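Local coordinates for superoxide dismutase (Chaetomium thermophilum, PDB 4BR6), which catalyses the dismutation of superoxide to hydrogen peroxide and oxygen at a manganese ion, at the interface of chains A and B. Residues are numbered along the deposited sequence; one frame, centred on the assembly and turned at random. Chains: chain A/B, Superoxide dismutase.

Contact 1: the interface of chains A and B. Residues chain A 30, 124, 162, 164; chain B 123-124, 163, 167.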
ATOM      1  N   HIS A  30      20.827 -13.102  -1.123  1.00 17.90           N
ATOM      2  CA  HIS A  30      19.557 -12.466  -0.781  1.00 16.59           C
ATOM      3  C   HIS A  30      19.178 -12.636   0.691  1.00 13.90           C
ATOM      4  O   HIS A  30      19.048 -11.657   1.417  1.00 18.55           O
ATOM      5  CB  HIS A  30      18.441 -12.972  -1.696  1.00 15.45           C
ATOM      6  CG  HIS A  30      18.511 -12.427  -3.088  1.00 17.33           C
ATOM      7  ND1 HIS A  30      17.994 -11.196  -3.440  1.00 17.80           N
ATOM      8  CD2 HIS A  30      19.041 -12.947  -4.220  1.00 18.11           C
ATOM      9  CE1 HIS A  30      18.205 -10.983  -4.727  1.00 15.05           C
ATOM     10  NE2 HIS A  30      18.840 -12.028  -5.223  1.00 15.86           N
ATOM     11  N   SER A 124       6.671  -7.636  -6.734  1.00 13.74           N
ATOM     12  CA  SER A 124       7.340  -8.664  -5.930  1.00 18.07           C
ATOM     13  C   SER A 124       6.413  -9.173  -4.804  1.00 18.72           C
ATOM     14  O   SER A 124       5.663  -8.393  -4.220  1.00 15.79           O
ATOM     15  CB  SER A 124       8.592  -8.073  -5.294  1.00 11.76           C
ATOM     16  OG  SER A 124       9.496  -7.575  -6.264  1.00 16.09           O
ATOM     17  N   TRP A 162       9.044 -13.340  -6.221  1.00 19.68           N
ATOM     18  CA  TRP A 162      10.043 -12.345  -6.580  1.00 18.72           C
ATOM     19  C   TRP A 162      10.717 -12.845  -7.822  1.00 15.87           C
ATOM     20  O   TRP A 162      10.885 -14.049  -7.987  1.00 15.15           O
ATOM     21  CB  TRP A 162      11.092 -12.162  -5.494  1.00 16.77           C
ATOM     22  CG  TRP A 162      10.639 -11.341  -4.338  1.00 14.04           C
ATOM     23  CD1 TRP A 162       9.641 -11.635  -3.462  1.00 13.49           C
ATOM     24  CD2 TRP A 162      11.196 -10.096  -3.909  1.00 17.08           C
ATOM     25  NE1 TRP A 162       9.538 -10.647  -2.515  1.00 15.44           N
ATOM     26  CE2 TRP A 162      10.482  -9.691  -2.770  1.00 16.33           C
ATOM     27  CE3 TRP A 162      12.226  -9.280  -4.384  1.00 15.04           C
ATOM     28  CZ2 TRP A 162      10.759  -8.505  -2.104  1.00 14.60           C
ATOM     29  CZ3 TRP A 162      12.495  -8.105  -3.712  1.00 14.73           C
ATOM     30  CH2 TRP A 162      11.770  -7.736  -2.589  1.00 13.62           C
ATOM     31  N   HIS A 164      13.754 -12.691  -8.648  1.00 16.52           N
ATOM     32  CA  HIS A 164      15.061 -13.298  -8.426  1.00 18.00           C
ATOM     33  C   HIS A 164      14.923 -14.780  -8.076  1.00 14.48           C
ATOM     34  O   HIS A 164      15.911 -15.503  -8.061  1.00 17.20           O
ATOM     35  CB  HIS A 164      15.841 -12.546  -7.342  1.00 12.87           C
ATOM     36  CG  HIS A 164      15.187 -12.582  -5.999  1.00 18.81           C
ATOM     37  ND1 HIS A 164      14.901 -11.441  -5.280  1.00 12.25           N
ATOM     38  CD2 HIS A 164      14.753 -13.619  -5.246  1.00 13.08           C
ATOM     39  CE1 HIS A 164      14.323 -11.776  -4.142  1.00 14.11           C
ATOM     40  NE2 HIS A 164      14.217 -13.091  -4.101  1.00 16.13           N
TER
ATOM     41  N   GLY B 123      11.226  -4.339  -2.987  1.00 14.18           N
ATOM     42  CA  GLY B 123      10.335  -4.946  -3.968  1.00 14.21           C
ATOM     43  C   GLY B 123      10.553  -4.288  -5.327  1.00 13.76           C
ATOM     44  O   GLY B 123      11.647  -3.813  -5.615  1.00 13.14           O
ATOM     45  N   SER B 124       9.513  -4.232  -6.152  1.00 14.34           N
ATOM     46  CA  SER B 124       9.649  -3.766  -7.526  1.00 14.76           C
ATOM     47  C   SER B 124       9.314  -2.293  -7.603  1.00 13.82           C
ATOM     48  O   SER B 124       8.387  -1.846  -6.956  1.00 16.06           O
ATOM     49  CB  SER B 124       8.685  -4.502  -8.439  1.00 14.48           C
ATOM     50  OG  SER B 124       8.880  -5.903  -8.367  1.00 19.43           O
ATOM     51  N   GLU B 163      13.640  -6.396 -10.933  1.00 13.60           N
ATOM     52  CA  GLU B 163      14.773  -7.281 -11.116  1.00 11.62           C
ATOM     53  C   GLU B 163      14.934  -7.729 -12.569  1.00 14.71           C
ATOM     54  O   GLU B 163      16.037  -8.028 -13.014  1.00 11.89           O
ATOM     55  CB  GLU B 163      14.647  -8.472 -10.168  1.00 14.90           C
ATOM     56  CG  GLU B 163      14.848  -8.045  -8.703  1.00 13.88           C
ATOM     57  CD  GLU B 163      14.545  -9.135  -7.680  1.00 13.97           C
ATOM     58  OE1 GLU B 163      13.621  -9.953  -7.895  1.00 18.58           O
ATOM     59  OE2 GLU B 163      15.236  -9.175  -6.649  1.00 12.17           O
ATOM     60  N   TYR B 167      18.664  -8.619 -13.797  1.00 13.76           N
ATOM     61  CA  TYR B 167      19.119  -9.841 -13.121  1.00 14.24           C
ATOM     62  C   TYR B 167      19.905 -10.805 -14.015  1.00 14.36           C
ATOM     63  O   TYR B 167      20.859 -11.426 -13.552  1.00 15.93           O
ATOM     64  CB  TYR B 167      17.967 -10.591 -12.452  1.00 16.95           C
ATOM     65  CG  TYR B 167      18.374 -11.296 -11.169  1.00 16.76           C
ATOM     66  CD1 TYR B 167      18.947 -12.565 -11.197  1.00 19.80           C
ATOM     67  CD2 TYR B 167      18.200 -10.689  -9.932  1.00 15.45           C
ATOM     68  CE1 TYR B 167      19.321 -13.206 -10.031  1.00 15.22           C
ATOM     69  CE2 TYR B 167      18.577 -11.329  -8.763  1.00 15.90           C
ATOM     70  CZ  TYR B 167      19.127 -12.580  -8.827  1.00 17.98           C
ATOM     71  OH  TYR B 167      19.490 -13.224  -7.681  1.00 15.13           O
TER
HETATM   72  O   HOH W   1       6.995  -5.004  -5.417  1.00 17.33           O
HETATM   73  O   HOH W   2      11.018  -9.175  -7.933  1.00 18.71           O
HETATM   74  O   HOH W   3      18.684 -16.200  -8.386  1.00 24.46           O
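A:His164 and B:Glu163 meet where both backbones run through the short 3-10 helix 163-165 of their chains, both in helical backbone conformation. A:His164 is a manganese ligand, so this side of the dimer interface lies directly behind the metal site. B:Glu163 reaches across with an extended chain and grips the histidine twice. B:Glu163 OE2 takes the ring N-H of A:His164 ND1 at 2.7 Å. The bond uses the syn lone pair of the carboxylate, lies in the imidazole plane and is fairly straight, 158° at the hydrogen. B:Glu163 OE1 accepts a hydrogen bond from the backbone N of A:His164 at 2.8 Å, from above the carboxylate plane, in a more bent bond. CG of A:His164 sits between the backbone N and the carbonyl carbon (chi1 63°), which brings ND1 and N to the same carboxylate. The nearby acid is likely to make the imidazole a more electron-rich metal ligand. An alanine in place of B:Glu163 would probably leave ND1 and N of A:His164 without these mates and the ring less firmly fixed in rotation. A:Trp162 CB and A:His30 ND1 lie over opposite faces of the imidazole, each offset toward the rim. B:Tyr167 meets A:His30 tip to tip, its phenol OH 2.8 Å from NE2 in a hydrogen bond. A:His164 CB packs 3.3 Å from B:Tyr167 CE2, over a face of the phenol ring toward its rim. A:Trp162 CH2 rests on B:Gly123 CA at 3.4 Å. The two Ser124 hydroxyls hydrogen-bond across the two-fold, OG to OG, at 2.8 Å. Water 1 joins their backbone nitrogens, and water 2 links A:Ser124 OG to B:Glu163 OE1, 2.7 Å from the latter oxygen.

Contact 2: the interface of chains A and B. Residues chain A 21, 25, 30, 168; chain B 167, 171-172.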
ATOM      1  N   ARG A  21      22.650 -22.092  -9.406  1.00 18.03           N
ATOM      2  CA  ARG A  21      23.010 -20.679  -9.377  1.00 16.14           C
ATOM      3  C   ARG A  21      21.954 -19.855  -8.659  1.00 20.07           C
ATOM      4  O   ARG A  21      22.283 -18.961  -7.896  1.00 16.91           O
ATOM      5  CB  ARG A  21      23.197 -20.131 -10.795  1.00 17.29           C
ATOM      6  CG  ARG A  21      23.680 -18.693 -10.835  1.00 20.19           C
ATOM      7  CD  ARG A  21      25.030 -18.548 -10.149  1.00 23.48           C
ATOM      8  NE  ARG A  21      25.524 -17.175 -10.134  1.00 28.04           N
ATOM      9  CZ  ARG A  21      26.655 -16.813  -9.543  1.00 29.25           C
ATOM     10  NH1 ARG A  21      27.406 -17.723  -8.930  1.00 30.01           N
ATOM     11  NH2 ARG A  21      27.039 -15.544  -9.562  1.00 30.45           N
ATOM     12  N   LEU A  25      22.632 -17.975  -5.075  1.00 16.31           N
ATOM     13  CA  LEU A  25      22.361 -16.550  -4.963  1.00 18.85           C
ATOM     14  C   LEU A  25      21.292 -16.281  -3.926  1.00 14.52           C
ATOM     15  O   LEU A  25      21.421 -15.391  -3.091  1.00 18.53           O
ATOM     16  CB  LEU A  25      21.880 -15.996  -6.295  1.00 14.17           C
ATOM     17  CG  LEU A  25      22.900 -15.937  -7.426  1.00 16.94           C
ATOM     18  CD1 LEU A  25      22.189 -15.529  -8.687  1.00 17.94           C
ATOM     19  CD2 LEU A  25      24.053 -14.979  -7.133  1.00 21.08           C
ATOM     20  N   HIS A  30      20.827 -13.102  -1.123  1.00 17.90           N
ATOM     21  CA  HIS A  30      19.557 -12.466  -0.781  1.00 16.59           C
ATOM     22  C   HIS A  30      19.178 -12.636   0.691  1.00 13.90           C
ATOM     23  O   HIS A  30      19.048 -11.657   1.417  1.00 18.55           O
ATOM     24  CB  HIS A  30      18.441 -12.972  -1.696  1.00 15.45           C
ATOM     25  CG  HIS A  30      18.511 -12.427  -3.088  1.00 17.33           C
ATOM     26  ND1 HIS A  30      17.994 -11.196  -3.440  1.00 17.80           N
ATOM     27  CD2 HIS A  30      19.041 -12.947  -4.220  1.00 18.11           C
ATOM     28  CE1 HIS A  30      18.205 -10.983  -4.727  1.00 15.05           C
ATOM     29  NE2 HIS A  30      18.840 -12.028  -5.223  1.00 15.86           N
ATOM     30  N   LEU A 168      16.741 -16.285 -13.748  1.00 14.85           N
ATOM     31  CA  LEU A 168      17.969 -16.775 -14.386  1.00 18.04           C
ATOM     32  C   LEU A 168      17.735 -18.013 -15.254  1.00 21.40           C
ATOM     33  O   LEU A 168      18.433 -18.234 -16.251  1.00 22.62           O
ATOM     34  CB  LEU A 168      19.038 -17.095 -13.339  1.00 18.36           C
ATOM     35  CG  LEU A 168      19.845 -15.915 -12.794  1.00 22.20           C
ATOM     36  CD1 LEU A 168      20.826 -16.381 -11.714  1.00 17.94           C
ATOM     37  CD2 LEU A 168      20.574 -15.162 -13.908  1.00 15.31           C
TER
ATOM     38  N   TYR B 167      18.664  -8.619 -13.797  1.00 13.76           N
ATOM     39  CA  TYR B 167      19.119  -9.841 -13.121  1.00 14.24           C
ATOM     40  C   TYR B 167      19.905 -10.805 -14.015  1.00 14.36           C
ATOM     41  O   TYR B 167      20.859 -11.426 -13.552  1.00 15.93           O
ATOM     42  CB  TYR B 167      17.967 -10.591 -12.452  1.00 16.95           C
ATOM     43  CG  TYR B 167      18.374 -11.296 -11.169  1.00 16.76           C
ATOM     44  CD1 TYR B 167      18.947 -12.565 -11.197  1.00 19.80           C
ATOM     45  CD2 TYR B 167      18.200 -10.689  -9.932  1.00 15.45           C
ATOM     46  CE1 TYR B 167      19.321 -13.206 -10.031  1.00 15.22           C
ATOM     47  CE2 TYR B 167      18.577 -11.329  -8.763  1.00 15.90           C
ATOM     48  CZ  TYR B 167      19.127 -12.580  -8.827  1.00 17.98           C
ATOM     49  OH  TYR B 167      19.490 -13.224  -7.681  1.00 15.13           O
ATOM     50  N   GLU B 171      22.686 -10.195 -11.860  1.00 17.21           N
ATOM     51  CA  GLU B 171      22.200 -10.986 -10.741  1.00 17.51           C
ATOM     52  C   GLU B 171      21.807 -10.060  -9.579  1.00 15.35           C
ATOM     53  O   GLU B 171      21.168  -9.036  -9.795  1.00 15.61           O
ATOM     54  CB  GLU B 171      23.255 -12.019 -10.332  1.00 18.73           C
ATOM     55  CG  GLU B 171      23.504 -13.065 -11.415  1.00 21.03           C
ATOM     56  CD  GLU B 171      24.731 -13.928 -11.167  1.00 20.59           C
ATOM     57  OE1 GLU B 171      25.663 -13.498 -10.452  1.00 23.53           O
ATOM     58  OE2 GLU B 171      24.764 -15.051 -11.702  1.00 21.16           O
ATOM     59  N   ASN B 172      22.205 -10.409  -8.361  1.00 12.89           N
ATOM     60  CA  ASN B 172      21.864  -9.629  -7.166  1.00 12.71           C
ATOM     61  C   ASN B 172      22.595  -8.291  -7.041  1.00 14.86           C
ATOM     62  O   ASN B 172      22.301  -7.497  -6.144  1.00 17.21           O
ATOM     63  CB  ASN B 172      22.178 -10.449  -5.912  1.00 16.73           C
ATOM     64  CG  ASN B 172      23.646 -10.765  -5.785  1.00 14.39           C
ATOM     65  OD1 ASN B 172      24.202 -11.464  -6.617  1.00 14.35           O
ATOM     66  ND2 ASN B 172      24.283 -10.245  -4.743  1.00 20.97           N
TER
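B:Glu171 and A:Arg21 form a salt bridge between a loop of one chain and the start of helix 20-50 of the other, in the same two-fold interface. The glutamate can be followed outward. B:Glu171 CB lies 4.0 Å from A:Leu25 CD1. The next carbon, CG, stands anti to the carbonyl carbon (chi1 -65°) and runs past the same methyl. The chain stays extended, and CD also packs on A:Leu25 CD1, so the leucine lines the whole stem. At the tip, the carboxylate meets the guanidinium side-on, one oxygen to each of two nitrogens. B:Glu171 OE1 accepts from A:Arg21 NH2 at 2.6 Å in a nearly straight bond, on the syn side and tilted somewhat out of the carboxylate plane. B:Glu171 OE2 accepts from A:Arg21 NE at 2.7 Å, but from above the carboxylate plane. Both oxygens lie near the guanidinium plane, and the two flat groups are turned 33° apart. The arginine bends at chi2 (60°) to bring this NE edge to the acid. A:Leu25 CD2 lies over one guanidinium face, toward its rim, and may partly screen the ion pair there. A:Leu25 CD1 approaches the tip of B:Tyr167 end on, 3.7 Å from its OH. A:Leu168 crosses the tyrosine at about a right angle and sets CG against the ring edge at CD1, in the ring plane. The backbone carbonyl carbon of B:Glu171 covers one face of that ring. A:His164 lies toward the opposite face, so the ring is held between its own chain and the partner. B:Asn172 turns its amide oxygen OD1 toward A:Leu25 CD2, 3.6 Å away.

The C-alpha centres of contact 1 and contact 2 lie about 9 Å apart, and both contain A:His30 and B:Tyr167. On chain A they also share helix 20-50, which supplies A:His30 to both and further residues to contact 2. Contact 1 ties the partner to a metal ligand and reaches the two-fold axis. Contact 2 continues the interface along the axis, through leucines and an ion pair. The two-fold repeats both with the chains exchanged. The dimer interface thus borders both metal sites, which suggests that pairing of the chains helps keep each site in shape.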